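Local coordinates for protein LAR_0958 cell surface adhesin (Lactobacillus reuteri, PDB 4NG0) that is a cell-surface adhesin that probably helps the bacterium attach to mucus through repeats of a ubiquitin-like beta-grasp fold, at residues L61-T65 with T66-A70. Numbering follows the deposited sequence.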
ATOM      1  N   LEU A  61       0.199   5.367  -1.909  1.00  5.67           N
ATOM      2  CA  LEU A  61      -0.756   4.366  -2.353  1.00  6.35           C
ATOM      3  C   LEU A  61      -1.855   4.271  -1.317  1.00  8.51           C
ATOM      4  O   LEU A  61      -1.625   4.555  -0.141  1.00  7.42           O
ATOM      5  CB  LEU A  61      -0.112   2.990  -2.490  1.00  8.18           C
ATOM      6  CG  LEU A  61       0.914   2.836  -3.609  1.00  5.41           C
ATOM      7  CD1 LEU A  61       2.335   2.995  -3.057  1.00  7.66           C
ATOM      8  CD2 LEU A  61       0.736   1.490  -4.299  1.00  6.45           C
ATOM      9  N   SER A  62      -3.035   3.836  -1.750  1.00  6.85           N
ATOM     10  CA  SER A  62      -4.165   3.645  -0.848  1.00  6.88           C
ATOM     11  C   SER A  62      -4.784   2.287  -1.097  1.00  8.40           C
ATOM     12  O   SER A  62      -4.793   1.792  -2.226  1.00  9.77           O
ATOM     13  CB  SER A  62      -5.233   4.713  -1.096  1.00  8.57           C
ATOM     14  OG  SER A  62      -4.753   6.015  -0.828  1.00 12.31           O
ATOM     15  N   LEU A  63      -5.301   1.674  -0.034  1.00  7.57           N
ATOM     16  CA  LEU A  63      -6.094   0.469  -0.178  1.00  8.30           C
ATOM     17  C   LEU A  63      -7.314   0.823  -1.031  1.00  6.60           C
ATOM     18  O   LEU A  63      -7.989   1.821  -0.765  1.00 10.86           O
ATOM     19  CB  LEU A  63      -6.538  -0.039   1.198  1.00  7.91           C
ATOM     20  CG  LEU A  63      -7.235  -1.404   1.197  1.00  7.28           C
ATOM     21  CD1 LEU A  63      -6.241  -2.541   1.013  1.00  9.02           C
ATOM     22  CD2 LEU A  63      -8.009  -1.570   2.509  1.00  8.98           C
ATOM     23  N   ASN A  64      -7.581   0.011  -2.055  1.00  9.08           N
ATOM     24  CA  ASN A  64      -8.696   0.292  -2.963  1.00  9.84           C
ATOM     25  C   ASN A  64      -9.912  -0.570  -2.618  1.00 12.46           C
ATOM     26  O   ASN A  64      -9.867  -1.335  -1.657  1.00 10.25           O
ATOM     27  CB  ASN A  64      -8.255   0.154  -4.430  1.00  9.59           C
ATOM     28  CG  ASN A  64      -7.759  -1.233  -4.776  1.00 10.08           C
ATOM     29  OD1 ASN A  64      -8.290  -2.230  -4.299  1.00  9.83           O
ATOM     30  ND2 ASN A  64      -6.733  -1.306  -5.618  1.00 10.07           N
ATOM     31  N   THR A  65     -10.997  -0.447  -3.374  1.00 11.57           N
ATOM     32  CA  THR A  65     -12.216  -1.181  -3.015  1.00 11.64           C
ATOM     33  C   THR A  65     -12.056  -2.692  -3.173  1.00 13.73           C
ATOM     34  O   THR A  65     -12.667  -3.467  -2.436  1.00 12.75           O
ATOM     35  CB  THR A  65     -13.445  -0.669  -3.778  1.00 19.56           C
ATOM     36  OG1 THR A  65     -13.159  -0.654  -5.178  1.00 21.83           O
ATOM     37  CG2 THR A  65     -13.792   0.742  -3.319  1.00 17.00           C
ATOM     38  N   THR A  66     -11.230  -3.111  -4.122  1.00 10.29           N
ATOM     39  CA  THR A  66     -10.860  -4.513  -4.247  1.00 10.52           C
ATOM     40  C   THR A  66     -10.166  -4.987  -2.969  1.00 11.85           C
ATOM     41  O   THR A  66     -10.458  -6.068  -2.448  1.00 13.56           O
ATOM     42  CB  THR A  66      -9.958  -4.738  -5.474  1.00 17.01           C
ATOM     43  OG1 THR A  66     -10.664  -4.338  -6.660  1.00 18.63           O
ATOM     44  CG2 THR A  66      -9.567  -6.192  -5.597  1.00 17.70           C
ATOM     45  N   GLY A  67      -9.264  -4.157  -2.451  1.00  9.65           N
ATOM     46  CA  GLY A  67      -8.532  -4.475  -1.238  1.00 10.66           C
ATOM     47  C   GLY A  67      -9.403  -4.513  -0.002  1.00  9.37           C
ATOM     48  O   GLY A  67      -9.211  -5.364   0.868  1.00  9.71           O
ATOM     49  N   GLU A  68     -10.345  -3.585   0.091  1.00  9.76           N
ATOM     50  CA  GLU A  68     -11.309  -3.614   1.184  1.00  9.65           C
ATOM     51  C   GLU A  68     -12.085  -4.928   1.176  1.00 12.12           C
ATOM     52  O   GLU A  68     -12.282  -5.550   2.221  1.00 12.01           O
ATOM     53  CB  GLU A  68     -12.268  -2.427   1.094  1.00 13.78           C
ATOM     54  CG  GLU A  68     -11.591  -1.081   1.263  1.00 17.98           C
ATOM     55  CD  GLU A  68     -12.553   0.077   1.087  1.00 31.69           C
ATOM     56  OE1 GLU A  68     -13.737  -0.172   0.766  1.00 35.32           O
ATOM     57  OE2 GLU A  68     -12.119   1.235   1.274  1.00 34.44           O
ATOM     58  N   ALA A  69     -12.526  -5.348  -0.002  1.00 12.77           N
ATOM     59  CA  ALA A  69     -13.296  -6.582  -0.108  1.00 13.29           C
ATOM     60  C   ALA A  69     -12.440  -7.789   0.262  1.00 14.44           C
ATOM     61  O   ALA A  69     -12.914  -8.721   0.916  1.00 16.56           O
ATOM     62  CB  ALA A  69     -13.866  -6.728  -1.509  1.00 15.69           C
ATOM     63  N   ALA A  70     -11.176  -7.775  -0.142  1.00 13.65           N
ATOM     64  CA  ALA A  70     -10.277  -8.881   0.160  1.00 11.59           C
ATOM     65  C   ALA A  70     -10.027  -8.993   1.660  1.00 12.23           C
ATOM     66  O   ALA A  70     -10.004 -10.090   2.219  1.00 11.84           O
ATOM     67  CB  ALA A  70      -8.956  -8.721  -0.592  1.00 10.29           C
TER
HETATM   68  O   HOH W   1     -10.873   2.302  -0.761  1.00 30.53           O
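Asn64 holds its CG between its own backbone N and carbonyl carbon (chi1 60°), which turns the amide oxygen OD1 back over the start of helix 65-73. There OD1 accepts from Gly67 N at 2.8 Å, with an N-H...O angle of 152°. This is an N-cap bond, made where strand 57-63 gives way to the helix. Thr66 CB packs close against the same oxygen, 3.2 Å from Asn64 OD1. The main-chain carbonyl of Asn64 also takes part: Glu68 N donates to Asn64 O at 2.9 Å. The next helical bond follows from Ala69 N to Thr65 O. Leu63 CD1 lies against the backbone of Gly67, 3.7 Å from its CA. The other methyl, Leu63 CD2, meets the aliphatic part of Glu68 at CG, 3.8 Å away. Glu68 CG sits beside its own backbone N (chi1 -64°), which sets it next to that methyl and Asn64 O, and the extended chain beyond carries OE2 to a water. This water donates to Leu63 O (2.9 Å) and to Glu68 OE2 (2.6 Å). Beyond the turn, Asn64 ND2 donates to Thr44 OG1 and Ala41 O, while Leu63 also touches Phe43 and Ile83 of the sheet. Both ends of the Asn64 amide are therefore bonded, which fixes its flip. The cap satisfies an N-H of the first helical turn and ties the strand-to-helix junction of the beta-grasp domain to the segment around strand 43-45.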